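Local coordinates for protein bacteriohemerythrin (Methylococcus capsulatus, PDB 4XPX) that binds oxygen reversibly at a site of two iron atoms and may store it or deliver it to oxygen-requiring enzymes, at residues A[1-13]-A[21-33]. Numbering follows the deposited sequence.
Sequences ALMTWTAAEFGTN and HKTIFDMVNKLHD. With FE2 (Fe (II) ion), chain C.
Phe25 fills the middle of this contact, with Met3 on one face of its ring and Trp5 on the other. The methyl CE of Met3 sits over the ring centre, 3.4 Å from the centroid, because the chain bends at chi3 (69°); SD, over the same face in a Met-aromatic contact, packs on Val28 CG1. From the opposite side Trp5 turns the edge of its pyrrole ring to Phe25, planes at 66°. Phe25 in turn points its own edge at the face of Phe10, closing an aromatic cluster. Further along, Leu2 lays CB over the His32 ring, whose ND1 is hydrogen-bonded to Thr106 OG1. Residues 1-13 form the N-terminal arm of a hemerythrin four-helix bundle, packed along the outside of helix 15-34, where His21 NE2 binds one of the two irons at 2.1 Å beside His57, Glu61 and Asp121. The other nitrogen of that imidazole, ND1, donates to a water that also accepts from Trp5 NE1 and donates to Phe10 O (2.7 Å). The extended Lys22 chain crosses one face of the indole, CE 3.4 Å above the benzo ring and NZ in a cation-pi contact. With an alanine at Trp5, a gap would probably open over that side of the Phe25 ring, Lys22 would lose its aromatic bed and the His21-bound water a donor. At the polar edge the Asn29 amide grips Met3 twice: OD1 accepts from Met3 N (2.8 Å), and ND2 donates almost straight to Met3 O (3.0 Å, 168°).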
loop_
_atom_site.group_PDB
_atom_site.type_symbol
_atom_site.label_atom_id
_atom_site.label_comp_id
_atom_site.label_asym_id
_atom_site.label_seq_id
_atom_site.Cartn_x
_atom_site.Cartn_y
_atom_site.Cartn_z
ATOM N N ALA A 1 2.382 14.710 -4.963
ATOM C CA ALA A 1 3.729 14.979 -4.691
ATOM C C ALA A 1 4.723 13.930 -4.540
ATOM O O ALA A 1 5.587 13.828 -5.435
ATOM C CB ALA A 1 3.773 15.827 -3.429
ATOM N N LEU A 2 4.690 13.163 -3.466
ATOM C CA LEU A 2 5.707 12.170 -3.298
ATOM C C LEU A 2 5.712 11.152 -4.462
ATOM O O LEU A 2 6.799 10.800 -4.961
ATOM C CB LEU A 2 5.513 11.462 -1.962
ATOM C CG LEU A 2 6.532 10.342 -1.699
ATOM C CD1 LEU A 2 7.949 10.851 -1.583
ATOM C CD2 LEU A 2 6.118 9.632 -0.425
ATOM N N MET A 3 4.540 10.619 -4.774
ATOM C CA MET A 3 4.372 9.481 -5.687
ATOM C C MET A 3 3.681 9.894 -6.949
ATOM O O MET A 3 2.735 10.712 -6.909
ATOM C CB MET A 3 3.564 8.383 -5.028
ATOM C CG MET A 3 4.262 7.886 -3.743
ATOM S SD MET A 3 3.563 6.330 -3.112
ATOM C CE MET A 3 4.097 5.204 -4.393
ATOM N N THR A 4 4.053 9.301 -8.056
ATOM C CA THR A 4 3.373 9.489 -9.337
ATOM C C THR A 4 3.144 8.133 -9.976
ATOM O O THR A 4 4.095 7.367 -10.189
ATOM C CB THR A 4 4.207 10.335 -10.309
ATOM O OG1 THR A 4 4.400 11.633 -9.735
ATOM C CG2 THR A 4 3.527 10.516 -11.622
ATOM N N TRP A 5 1.915 7.755 -10.237
ATOM C CA TRP A 5 1.582 6.509 -10.920
ATOM C C TRP A 5 1.719 6.694 -12.408
ATOM O O TRP A 5 1.181 7.679 -12.959
ATOM C CB TRP A 5 0.164 6.093 -10.517
ATOM C CG TRP A 5 -0.173 4.690 -11.025
ATOM C CD1 TRP A 5 -0.175 3.555 -10.234
ATOM C CD2 TRP A 5 -0.693 4.283 -12.297
ATOM N NE1 TRP A 5 -0.613 2.485 -10.975
ATOM C CE2 TRP A 5 -0.899 2.906 -12.242
ATOM C CE3 TRP A 5 -0.928 4.956 -13.531
ATOM C CZ2 TRP A 5 -1.390 2.150 -13.331
ATOM C CZ3 TRP A 5 -1.409 4.212 -14.589
ATOM C CH2 TRP A 5 -1.622 2.856 -14.494
ATOM N N THR A 6 2.383 5.757 -13.072
ATOM C CA THR A 6 2.328 5.704 -14.530
ATOM C C THR A 6 2.152 4.245 -14.921
ATOM O O THR A 6 2.552 3.358 -14.181
ATOM C CB THR A 6 3.625 6.221 -15.226
ATOM O OG1 THR A 6 4.652 5.302 -15.017
ATOM C CG2 THR A 6 4.000 7.597 -14.734
ATOM N N ALA A 7 1.613 4.006 -16.113
ATOM C CA ALA A 7 1.397 2.649 -16.580
ATOM C C ALA A 7 2.721 1.946 -16.828
ATOM O O ALA A 7 2.860 0.756 -16.561
ATOM C CB ALA A 7 0.519 2.646 -17.803
ATOM N N ALA A 8 3.697 2.639 -17.448
ATOM C CA ALA A 8 4.967 2.017 -17.704
ATOM C C ALA A 8 5.612 1.445 -16.443
ATOM O O ALA A 8 6.204 0.361 -16.385
ATOM C CB ALA A 8 5.977 2.979 -18.364
ATOM N N GLU A 9 5.550 2.244 -15.349
ATOM C CA GLU A 9 6.195 1.769 -14.117
ATOM C C GLU A 9 5.359 0.698 -13.408
ATOM O O GLU A 9 5.910 -0.231 -12.877
ATOM C CB GLU A 9 6.390 2.948 -13.167
ATOM C CG GLU A 9 7.420 3.995 -13.533
ATOM C CD GLU A 9 7.097 5.436 -12.680
ATOM O OE1 GLU A 9 6.258 6.235 -13.037
ATOM O OE2 GLU A 9 7.763 5.425 -11.711
ATOM N N PHE A 10 4.010 0.927 -13.399
ATOM C CA PHE A 10 3.199 0.250 -12.412
ATOM C C PHE A 10 2.029 -0.461 -12.980
ATOM O O PHE A 10 1.309 -1.186 -12.225
ATOM C CB PHE A 10 2.706 1.216 -11.330
ATOM C CG PHE A 10 3.830 1.907 -10.597
ATOM C CD1 PHE A 10 4.810 1.168 -9.974
ATOM C CD2 PHE A 10 3.910 3.274 -10.558
ATOM C CE1 PHE A 10 5.854 1.799 -9.357
ATOM C CE2 PHE A 10 5.013 3.920 -9.992
ATOM C CZ PHE A 10 5.970 3.144 -9.366
ATOM N N GLY A 11 1.721 -0.349 -14.272
ATOM C CA GLY A 11 0.534 -0.997 -14.794
ATOM C C GLY A 11 0.571 -2.480 -14.701
ATOM O O GLY A 11 1.546 -3.076 -15.123
ATOM N N THR A 12 -0.484 -3.091 -14.202
ATOM C CA THR A 12 -0.610 -4.517 -14.005
ATOM C C THR A 12 -1.406 -5.201 -15.055
ATOM O O THR A 12 -1.445 -6.453 -15.069
ATOM C CB THR A 12 -1.230 -4.856 -12.649
ATOM O OG1 THR A 12 -2.585 -4.419 -12.644
ATOM C CG2 THR A 12 -0.428 -4.311 -11.486
ATOM N N ASN A 13 -2.082 -4.544 -15.846
ATOM C CA ASN A 13 -3.090 -4.971 -16.814
ATOM C C ASN A 13 -4.315 -5.520 -16.131
ATOM O O ASN A 13 -5.150 -6.194 -16.822
ATOM C CB ASN A 13 -2.508 -6.009 -17.775
ATOM C CG ASN A 13 -3.409 -6.269 -18.966
ATOM O OD1 ASN A 13 -4.131 -5.381 -19.419
ATOM N ND2 ASN A 13 -3.371 -7.493 -19.482
ATOM N N HIS A 21 -4.295 0.938 -6.688
ATOM C CA HIS A 21 -2.932 1.513 -6.553
ATOM C C HIS A 21 -2.951 3.009 -6.667
ATOM O O HIS A 21 -2.270 3.736 -5.928
ATOM C CB HIS A 21 -1.993 0.904 -7.574
ATOM C CG HIS A 21 -1.722 -0.548 -7.333
ATOM N ND1 HIS A 21 -1.319 -1.418 -8.328
ATOM C CD2 HIS A 21 -1.777 -1.300 -6.179
ATOM C CE1 HIS A 21 -1.116 -2.618 -7.761
ATOM N NE2 HIS A 21 -1.404 -2.603 -6.466
ATOM N N LYS A 22 -3.724 3.537 -7.651
ATOM C CA LYS A 22 -3.783 5.007 -7.817
ATOM C C LYS A 22 -4.355 5.646 -6.572
ATOM O O LYS A 22 -3.839 6.736 -6.129
ATOM C CB LYS A 22 -4.584 5.363 -9.054
ATOM C CG LYS A 22 -3.925 4.995 -10.347
ATOM C CD LYS A 22 -4.877 5.166 -11.497
ATOM C CE LYS A 22 -4.382 4.499 -12.664
ATOM N NZ LYS A 22 -5.143 4.773 -13.905
ATOM N N THR A 23 -5.389 5.044 -5.935
ATOM C CA THR A 23 -5.881 5.599 -4.684
ATOM C C THR A 23 -4.834 5.548 -3.596
ATOM O O THR A 23 -4.657 6.551 -2.853
ATOM C CB THR A 23 -7.133 4.818 -4.233
ATOM O OG1 THR A 23 -8.202 5.033 -5.159
ATOM C CG2 THR A 23 -7.580 5.211 -2.835
ATOM N N ILE A 24 -4.108 4.441 -3.451
ATOM C CA ILE A 24 -3.043 4.358 -2.466
ATOM C C ILE A 24 -2.052 5.498 -2.670
ATOM O O ILE A 24 -1.629 6.148 -1.696
ATOM C CB ILE A 24 -2.396 2.983 -2.482
ATOM C CG1 ILE A 24 -3.343 1.912 -1.963
ATOM C CG2 ILE A 24 -1.115 2.992 -1.678
ATOM C CD1 ILE A 24 -2.943 0.490 -2.246
ATOM N N PHE A 25 -1.628 5.687 -3.888
ATOM C CA PHE A 25 -0.611 6.732 -4.156
ATOM C C PHE A 25 -1.160 8.089 -3.713
ATOM O O PHE A 25 -0.437 8.905 -3.107
ATOM C CB PHE A 25 -0.213 6.806 -5.622
ATOM C CG PHE A 25 0.712 5.728 -6.135
ATOM C CD1 PHE A 25 0.733 4.405 -5.643
ATOM C CD2 PHE A 25 1.602 6.043 -7.125
ATOM C CE1 PHE A 25 1.581 3.470 -6.217
ATOM C CE2 PHE A 25 2.484 5.105 -7.664
ATOM C CZ PHE A 25 2.453 3.801 -7.243
ATOM N N ASP A 26 -2.418 8.374 -4.027
ATOM C CA ASP A 26 -3.010 9.669 -3.621
ATOM C C ASP A 26 -3.046 9.783 -2.117
ATOM O O ASP A 26 -2.791 10.886 -1.540
ATOM C CB ASP A 26 -4.393 9.794 -4.224
ATOM C CG ASP A 26 -4.436 10.138 -5.674
ATOM O OD1 ASP A 26 -3.405 10.559 -6.279
ATOM O OD2 ASP A 26 -5.569 10.026 -6.343
ATOM N N MET A 27 -3.397 8.708 -1.419
ATOM C CA MET A 27 -3.510 8.771 0.038
ATOM C C MET A 27 -2.131 8.870 0.682
ATOM O O MET A 27 -1.990 9.572 1.735
ATOM C CB MET A 27 -4.299 7.530 0.539
ATOM C CG MET A 27 -5.726 7.530 0.049
ATOM S SD MET A 27 -6.696 6.151 0.712
ATOM C CE MET A 27 -7.136 6.816 2.349
ATOM N N VAL A 28 -1.108 8.199 0.143
ATOM C CA VAL A 28 0.287 8.391 0.594
ATOM C C VAL A 28 0.679 9.839 0.387
ATOM O O VAL A 28 1.334 10.449 1.271
ATOM C CB VAL A 28 1.232 7.455 -0.122
ATOM C CG1 VAL A 28 2.679 7.799 0.164
ATOM C CG2 VAL A 28 0.976 5.990 0.252
ATOM N N ASN A 29 0.360 10.403 -0.757
ATOM C CA ASN A 29 0.767 11.784 -1.023
ATOM C C ASN A 29 0.175 12.731 -0.029
ATOM O O ASN A 29 0.869 13.684 0.419
ATOM C CB ASN A 29 0.340 12.166 -2.454
ATOM C CG ASN A 29 1.252 11.536 -3.490
ATOM O OD1 ASN A 29 2.320 11.041 -3.166
ATOM N ND2 ASN A 29 0.842 11.542 -4.758
ATOM N N LYS A 30 -1.090 12.541 0.340
ATOM C CA LYS A 30 -1.707 13.373 1.356
ATOM C C LYS A 30 -1.004 13.199 2.666
ATOM O O LYS A 30 -0.711 14.237 3.365
ATOM C CB LYS A 30 -3.177 13.093 1.492
ATOM C CG LYS A 30 -4.028 13.557 0.383
ATOM C CD LYS A 30 -5.458 13.152 0.577
ATOM C CE LYS A 30 -6.446 13.593 -0.535
ATOM N NZ LYS A 30 -6.168 14.976 -0.963
ATOM N N LEU A 31 -0.734 11.994 3.075
ATOM C CA LEU A 31 -0.049 11.776 4.339
ATOM C C LEU A 31 1.328 12.388 4.314
ATOM O O LEU A 31 1.766 13.002 5.349
ATOM C CB LEU A 31 0.072 10.268 4.621
ATOM C CG LEU A 31 0.706 9.913 5.989
ATOM C CD1 LEU A 31 0.015 10.511 7.174
ATOM C CD2 LEU A 31 0.786 8.388 6.119
ATOM N N HIS A 32 1.981 12.359 3.243
ATOM C CA HIS A 32 3.378 12.826 3.110
ATOM C C HIS A 32 3.499 14.292 3.384
ATOM O O HIS A 32 4.435 14.738 4.071
ATOM C CB HIS A 32 3.917 12.508 1.713
ATOM C CG HIS A 32 5.345 12.906 1.510
ATOM N ND1 HIS A 32 6.380 12.370 2.247
ATOM C CD2 HIS A 32 5.912 13.788 0.654
ATOM C CE1 HIS A 32 7.522 12.906 1.854
ATOM N NE2 HIS A 32 7.267 13.769 0.887
ATOM N N ASP A 33 2.444 15.022 2.787
ATOM C CA ASP A 33 2.336 16.467 2.992
ATOM C C ASP A 33 2.031 16.779 4.417
ATOM O O ASP A 33 2.672 17.673 5.060
ATOM C CB ASP A 33 1.318 17.023 2.000
ATOM C CG ASP A 33 1.818 17.069 0.581
ATOM O OD1 ASP A 33 3.020 16.929 0.269
ATOM O OD2 ASP A 33 0.899 17.272 -0.234
HETATM FE FE FE2 C . -1.018 -4.084 -5.037
HETATM O O HOH W 1 -0.575 10.093 -7.796
HETATM O O HOH W 2 -0.900 -0.452 -10.884
HETATM O O HOH W 3 -0.273 -4.962 -3.421
HETATM O O HOH W 4 0.299 -2.417 -3.690
#